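Local structure of hydrazine synthase beta subunit (Candidatus Kuenenia stuttgartiensis, 5C2V) at the interface of chains A and B. The protein forms part of the hydrazine synthase complex, which condenses nitric oxide with ammonium to hydrazine, and may modulate passage of the hydroxylamine intermediate between the gamma and alpha active sites. Sequence-based numbering; all coordinates share one arbitrary frame. Chains: chain A, Hydrazine synthase beta subunit; chain B, Hydrazine synthase gamma subunit.

Contact 1: the interface of chains A and B. Residues chain A 209, 225-226, 228, 252, 254; chain B 59-61.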
ATOM      1  N   GLN A 209       3.331  36.535  18.289  1.00 51.68           N
ATOM      2  CA  GLN A 209       2.537  36.140  17.133  1.00 43.30           C
ATOM      3  C   GLN A 209       3.366  36.179  15.856  1.00 47.33           C
ATOM      4  O   GLN A 209       4.320  36.949  15.744  1.00 49.94           O
ATOM      5  CB  GLN A 209       1.313  37.046  16.979  1.00 36.62           C
ATOM      6  CG  GLN A 209       0.177  36.737  17.935  1.00 40.99           C
ATOM      7  CD  GLN A 209      -1.072  37.540  17.626  1.00 41.73           C
ATOM      8  OE1 GLN A 209      -1.007  38.747  17.399  1.00 50.27           O
ATOM      9  NE2 GLN A 209      -2.217  36.868  17.608  1.00 49.31           N
ATOM     10  N   VAL A 225      -3.375  34.554   8.189  1.00 32.96           N
ATOM     11  CA  VAL A 225      -3.066  35.914   8.607  1.00 40.14           C
ATOM     12  C   VAL A 225      -2.153  35.896   9.826  1.00 45.67           C
ATOM     13  O   VAL A 225      -1.012  36.353   9.767  1.00 47.25           O
ATOM     14  CB  VAL A 225      -4.344  36.712   8.921  1.00 50.22           C
ATOM     15  CG1 VAL A 225      -3.992  38.126   9.356  1.00 39.20           C
ATOM     16  CG2 VAL A 225      -5.261  36.737   7.706  1.00 28.13           C
ATOM     17  N   PHE A 226      -2.664  35.368  10.933  1.00 42.79           N
ATOM     18  CA  PHE A 226      -1.877  35.243  12.153  1.00 53.43           C
ATOM     19  C   PHE A 226      -1.782  33.805  12.647  1.00 53.15           C
ATOM     20  O   PHE A 226      -2.758  33.055  12.604  1.00 36.28           O
ATOM     21  CB  PHE A 226      -2.469  36.111  13.265  1.00 45.02           C
ATOM     22  CG  PHE A 226      -2.001  37.533  13.242  1.00 44.91           C
ATOM     23  CD1 PHE A 226      -0.720  37.861  13.653  1.00 53.61           C
ATOM     24  CD2 PHE A 226      -2.846  38.545  12.824  1.00 57.17           C
ATOM     25  CE1 PHE A 226      -0.288  39.172  13.638  1.00 50.09           C
ATOM     26  CE2 PHE A 226      -2.420  39.859  12.807  1.00 45.69           C
ATOM     27  CZ  PHE A 226      -1.140  40.171  13.216  1.00 47.60           C
ATOM     28  N   ASN A 228      -0.119  31.859  16.300  1.00 46.36           N
ATOM     29  CA  ASN A 228       0.341  32.226  17.631  1.00 49.56           C
ATOM     30  C   ASN A 228       1.434  31.291  18.119  1.00 63.63           C
ATOM     31  O   ASN A 228       1.281  30.070  18.083  1.00 57.14           O
ATOM     32  CB  ASN A 228      -0.831  32.239  18.598  1.00 38.72           C
ATOM     33  CG  ASN A 228      -1.910  33.217  18.179  1.00 46.55           C
ATOM     34  OD1 ASN A 228      -1.890  34.384  18.569  1.00 57.61           O
ATOM     35  ND2 ASN A 228      -2.867  32.741  17.392  1.00 40.48           N
ATOM     36  N   TYR A 252      -6.938  27.883  17.824  1.00 48.09           N
ATOM     37  CA  TYR A 252      -5.795  28.780  17.962  1.00 47.58           C
ATOM     38  C   TYR A 252      -5.794  29.446  19.334  1.00 48.59           C
ATOM     39  O   TYR A 252      -6.850  29.626  19.935  1.00 35.32           O
ATOM     40  CB  TYR A 252      -5.820  29.846  16.860  1.00 39.09           C
ATOM     41  CG  TYR A 252      -5.667  29.292  15.459  1.00 50.20           C
ATOM     42  CD1 TYR A 252      -6.696  28.584  14.855  1.00 44.74           C
ATOM     43  CD2 TYR A 252      -4.499  29.489  14.736  1.00 41.66           C
ATOM     44  CE1 TYR A 252      -6.563  28.078  13.582  1.00 37.17           C
ATOM     45  CE2 TYR A 252      -4.356  28.983  13.457  1.00 42.35           C
ATOM     46  CZ  TYR A 252      -5.391  28.278  12.887  1.00 33.43           C
ATOM     47  OH  TYR A 252      -5.259  27.773  11.615  1.00 37.48           O
ATOM     48  N   GLY A 254      -5.426  32.846  20.870  1.00 65.32           N
ATOM     49  CA  GLY A 254      -5.352  34.242  20.480  1.00 38.56           C
ATOM     50  C   GLY A 254      -4.511  35.081  21.416  1.00 39.32           C
ATOM     51  O   GLY A 254      -4.779  35.115  22.616  1.00 54.50           O
TER
ATOM     52  N   GLY B  59     -10.318  31.633  16.262  1.00 57.16           N
ATOM     53  CA  GLY B  59      -9.628  32.293  17.360  1.00 30.24           C
ATOM     54  C   GLY B  59      -8.196  32.695  17.052  1.00 41.43           C
ATOM     55  O   GLY B  59      -7.355  32.762  17.949  1.00 35.97           O
ATOM     56  N   SER B  60      -7.921  32.961  15.780  1.00 38.05           N
ATOM     57  CA  SER B  60      -6.571  33.282  15.324  1.00 23.13           C
ATOM     58  C   SER B  60      -6.048  34.610  15.874  1.00 43.97           C
ATOM     59  O   SER B  60      -4.928  34.677  16.381  1.00 54.94           O
ATOM     60  CB  SER B  60      -6.527  33.303  13.794  1.00 27.24           C
ATOM     61  OG  SER B  60      -5.224  33.592  13.321  1.00 31.88           O
ATOM     62  N   TYR B  61      -6.851  35.665  15.768  1.00 56.28           N
ATOM     63  CA  TYR B  61      -6.423  36.988  16.219  1.00 45.83           C
ATOM     64  C   TYR B  61      -7.601  37.910  16.529  1.00 41.61           C
ATOM     65  O   TYR B  61      -8.761  37.531  16.372  1.00 41.66           O
ATOM     66  CB  TYR B  61      -5.520  37.640  15.167  1.00 39.74           C
ATOM     67  CG  TYR B  61      -6.154  37.757  13.798  1.00 52.38           C
ATOM     68  CD1 TYR B  61      -6.068  36.719  12.880  1.00 37.50           C
ATOM     69  CD2 TYR B  61      -6.834  38.908  13.422  1.00 55.71           C
ATOM     70  CE1 TYR B  61      -6.646  36.820  11.631  1.00 47.74           C
ATOM     71  CE2 TYR B  61      -7.415  39.019  12.173  1.00 27.75           C
ATOM     72  CZ  TYR B  61      -7.316  37.973  11.282  1.00 49.46           C
ATOM     73  OH  TYR B  61      -7.891  38.078  10.036  1.00 46.69           O
TER
HETATM   74  O   HOH W   1      -5.314  33.760  10.470  1.00 29.12           O
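A:Phe226 leans over one face of B:Tyr61, and A:Val225 rests on the other end of the same face, so that neighbouring residues of the beta-propeller subunit together cover the aromatic ring of the gamma subunit. The phenyl approaches edge first, its plane turned 55° from that of the tyrosine, and its CD2 stands above the root of the ring, 3.5 Å from B:Tyr61 CG. Nearer the phenol end, A:Val225 applies its CB and CG1 branch, with CB 3.6 Å from B:Tyr61 CE1; CG2 lies towards the hydroxyl. The tyrosine reaches this place with CG set between its backbone N and carbonyl carbon (chi1 57°).

B:Ser60 supplies the polar part of the loop. Its OG, anti to the backbone N, lies in the plane of the B:Tyr61 ring at one edge and is 2.6 Å from A:Phe226 O, a hydrogen bond in which the hydroxyl must be the donor. The same OG is 2.9 Å from a water that also meets the backbone N atoms of A:Val225 and A:Phe226. As those amides can only donate, the water probably gives a hydrogen to the serine oxygen, linking the start of strand 226-234 to the partner loop.

Beside this hydroxyl, the carbonyl of B:Ser60, also turned to chain A, takes a hydrogen bond from A:Asn228 ND2 on an in-plane lone pair. A:Gln209 acts as a second shell: its NE2 donates to A:Asn228 OD1 at 2.7 Å, which would hold the asparagine amide with its nitrogen turned to chain B. The CB of A:Tyr252 packs against the main chain of B:Gly59 and B:Ser60, 3.8 Å from B:Ser60 CA. The bond from A:Asn228 ND2 to B:Ser60 O measures 3.0 Å, is nearly straight at 173°, and stays within the amide plane of the asparagine.

Contact 2: the interface of chains A and B. Residues chain A 280, 313-314, 316, 347-350; chain B 2-4.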
ATOM      1  N   ILE A 280      -0.967  25.220  29.270  1.00 57.16           N
ATOM      2  CA  ILE A 280       0.115  24.595  30.018  1.00 53.04           C
ATOM      3  C   ILE A 280       0.853  23.582  29.153  1.00 54.24           C
ATOM      4  O   ILE A 280       0.241  22.662  28.595  1.00 53.57           O
ATOM      5  CB  ILE A 280      -0.404  23.897  31.286  1.00 53.59           C
ATOM      6  CG1 ILE A 280      -1.338  24.829  32.061  1.00 56.66           C
ATOM      7  CG2 ILE A 280       0.757  23.436  32.155  1.00 63.69           C
ATOM      8  CD1 ILE A 280      -1.968  24.188  33.275  1.00 55.42           C
ATOM      9  N   VAL A 313       0.289  19.965  27.548  1.00 53.80           N
ATOM     10  CA  VAL A 313      -0.301  19.373  28.742  1.00 43.89           C
ATOM     11  C   VAL A 313      -1.796  19.654  28.854  1.00 57.69           C
ATOM     12  O   VAL A 313      -2.600  18.727  28.963  1.00 57.09           O
ATOM     13  CB  VAL A 313       0.393  19.876  30.024  1.00 57.00           C
ATOM     14  CG1 VAL A 313      -0.276  19.285  31.257  1.00 33.70           C
ATOM     15  CG2 VAL A 313       1.874  19.535  29.996  1.00 50.04           C
ATOM     16  N   ALA A 314      -2.165  20.933  28.821  1.00 54.23           N
ATOM     17  CA  ALA A 314      -3.571  21.300  29.011  1.00 53.14           C
ATOM     18  C   ALA A 314      -3.929  22.688  28.484  1.00 60.96           C
ATOM     19  O   ALA A 314      -3.056  23.521  28.256  1.00 55.58           O
ATOM     20  CB  ALA A 314      -3.935  21.203  30.489  1.00 48.04           C
ATOM     21  N   VAL A 316      -6.693  25.353  30.088  1.00 41.02           N
ATOM     22  CA  VAL A 316      -7.614  25.503  31.210  1.00 52.10           C
ATOM     23  C   VAL A 316      -8.494  26.749  31.098  1.00 60.29           C
ATOM     24  O   VAL A 316      -7.984  27.853  30.904  1.00 49.34           O
ATOM     25  CB  VAL A 316      -6.843  25.551  32.543  1.00 61.02           C
ATOM     26  CG1 VAL A 316      -7.795  25.399  33.708  1.00 65.87           C
ATOM     27  CG2 VAL A 316      -5.789  24.455  32.581  1.00 48.49           C
ATOM     28  N   ILE A 347      -5.703  27.874  39.683  1.00 66.95           N
ATOM     29  CA  ILE A 347      -5.558  26.591  39.010  1.00 69.02           C
ATOM     30  C   ILE A 347      -4.647  25.642  39.781  1.00 60.81           C
ATOM     31  O   ILE A 347      -3.546  26.015  40.183  1.00 59.18           O
ATOM     32  CB  ILE A 347      -4.988  26.768  37.585  1.00 71.61           C
ATOM     33  CG1 ILE A 347      -5.681  27.927  36.866  1.00 57.04           C
ATOM     34  CG2 ILE A 347      -5.112  25.476  36.791  1.00 66.05           C
ATOM     35  CD1 ILE A 347      -5.091  28.240  35.508  1.00 66.73           C
ATOM     36  N   ARG A 348      -5.112  24.413  39.984  1.00 79.88           N
ATOM     37  CA  ARG A 348      -4.276  23.371  40.566  1.00 67.23           C
ATOM     38  C   ARG A 348      -3.479  22.705  39.453  1.00 57.35           C
ATOM     39  O   ARG A 348      -4.053  22.136  38.528  1.00 54.65           O
ATOM     40  CB  ARG A 348      -5.127  22.342  41.313  1.00 68.80           C
ATOM     41  CG  ARG A 348      -4.340  21.190  41.921  1.00 72.79           C
ATOM     42  CD  ARG A 348      -3.450  21.660  43.059  1.00 72.75           C
ATOM     43  NE  ARG A 348      -2.860  20.542  43.788  1.00 79.44           N
ATOM     44  CZ  ARG A 348      -1.643  20.057  43.559  1.00 83.08           C
ATOM     45  NH1 ARG A 348      -0.880  20.594  42.618  1.00 81.08           N
ATOM     46  NH2 ARG A 348      -1.189  19.036  44.273  1.00 79.07           N
ATOM     47  N   THR A 349      -2.155  22.780  39.540  1.00 64.63           N
ATOM     48  CA  THR A 349      -1.297  22.292  38.467  1.00 62.52           C
ATOM     49  C   THR A 349      -1.089  20.783  38.536  1.00 76.78           C
ATOM     50  O   THR A 349      -1.626  20.109  39.416  1.00 78.52           O
ATOM     51  CB  THR A 349       0.076  22.985  38.490  1.00 63.93           C
ATOM     52  OG1 THR A 349       0.777  22.624  39.686  1.00 58.47           O
ATOM     53  CG2 THR A 349      -0.094  24.497  38.443  1.00 62.06           C
ATOM     54  N   ALA A 350      -0.306  20.261  37.597  1.00 85.73           N
ATOM     55  CA  ALA A 350      -0.022  18.832  37.533  1.00 80.18           C
ATOM     56  C   ALA A 350       0.938  18.410  38.638  1.00 71.31           C
ATOM     57  O   ALA A 350       1.010  17.233  38.995  1.00 97.72           O
ATOM     58  CB  ALA A 350       0.546  18.468  36.170  1.00 73.83           C
TER
ATOM     59  N   GLN B   2      -4.161  15.996  36.804  1.00 85.11           N
ATOM     60  CA  GLN B   2      -4.614  16.821  35.691  1.00 81.23           C
ATOM     61  C   GLN B   2      -4.964  18.231  36.162  1.00 77.23           C
ATOM     62  O   GLN B   2      -5.712  18.402  37.126  1.00 87.86           O
ATOM     63  CB  GLN B   2      -5.817  16.175  34.988  1.00 79.13           C
ATOM     64  CG  GLN B   2      -6.996  15.830  35.896  1.00103.10           C
ATOM     65  CD  GLN B   2      -6.816  14.515  36.634  1.00107.48           C
ATOM     66  OE1 GLN B   2      -5.744  13.911  36.601  1.00101.98           O
ATOM     67  NE2 GLN B   2      -7.870  14.066  37.306  1.00108.17           N
ATOM     68  N   PRO B   3      -4.402  19.247  35.489  1.00 70.26           N
ATOM     69  CA  PRO B   3      -4.645  20.659  35.810  1.00 66.59           C
ATOM     70  C   PRO B   3      -6.125  21.029  35.739  1.00 65.48           C
ATOM     71  O   PRO B   3      -6.798  20.687  34.767  1.00 67.55           O
ATOM     72  CB  PRO B   3      -3.844  21.403  34.739  1.00 59.70           C
ATOM     73  CG  PRO B   3      -2.769  20.449  34.349  1.00 69.17           C
ATOM     74  CD  PRO B   3      -3.404  19.093  34.416  1.00 64.74           C
ATOM     75  N   ARG B   4      -6.618  21.724  36.760  1.00 69.47           N
ATOM     76  CA  ARG B   4      -8.034  22.062  36.841  1.00 79.31           C
ATOM     77  C   ARG B   4      -8.272  23.345  37.637  1.00 73.53           C
ATOM     78  O   ARG B   4      -7.402  23.790  38.386  1.00 77.53           O
ATOM     79  CB  ARG B   4      -8.816  20.908  37.472  1.00 68.94           C
ATOM     80  CG  ARG B   4      -8.544  20.721  38.957  1.00 69.61           C
ATOM     81  CD  ARG B   4      -9.165  19.436  39.481  1.00 85.44           C
ATOM     82  NE  ARG B   4      -9.247  19.421  40.939  1.00 94.60           N
ATOM     83  CZ  ARG B   4      -8.243  19.084  41.744  1.00 80.50           C
ATOM     84  NH1 ARG B   4      -7.069  18.734  41.235  1.00 72.55           N
ATOM     85  NH2 ARG B   4      -8.412  19.099  43.059  1.00 66.14           N
TER
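B:Arg4 and A:Arg348 pair main chain to main chain as an antiparallel bridge, joining the start of gamma strand 4-10 to the end of beta-subunit strand 343-348. A:Arg348 N donates to B:Arg4 O at 2.9 Å, and B:Arg4 N returns a bond to A:Arg348 O at 3.1 Å.

The apolar contacts centre on B:Pro3, which buries 109 Å² against the propeller subunit. Its ring points away from the bridge towards A:Ile280, A:Val313, A:Ala314 and A:Val316, while A:Ala350 flanks it from the C-terminal segment. The tip of A:Ile280 touches it, CD1 lying 3.7 Å from B:Pro3 CB; the valine and alanine methyl groups stand slightly farther off.

The two arginine side chains cross at a slant, their guanidinium planes 42° apart. A:Arg348 leaves with CG anti to its backbone N and bends at chi2 (68°), whereas B:Arg4 runs extended from CG to NE, bringing its NH1 to 3.7 Å from A:Arg348 CG. The B:Arg4 guanidinium thus meets the aliphatic stem of A:Arg348 and not its charged end; A:Arg348 NE is 5.2 Å from B:Arg4 NH1. This like-charge approach may cost some stability.

The site fastens the N-terminal tail of the gamma subunit to the beta propeller, apparently by adding its strand 4-10 to strand 343-348, with the proline ring packed between that strand end and strands 277-282 and 312-317.

Contact 1 and contact 2 lie about 22 Å apart, measured between the centres of their C-alpha atoms, and share no residue. They draw on different strands of the propeller: 203-211 and 226-234 in contact 1, with loop residues at 225, 252 and 254, and 277-282, 312-317 and 343-348 in contact 2, with C-terminal residues after 348. The gamma subunit contributes the loop just before its first CXXCH haem-binding motif to contact 1 and its extreme N-terminus to contact 2. The two meet the beta surface well apart, and such separated attachments may limit rocking between the beta and gamma subunits.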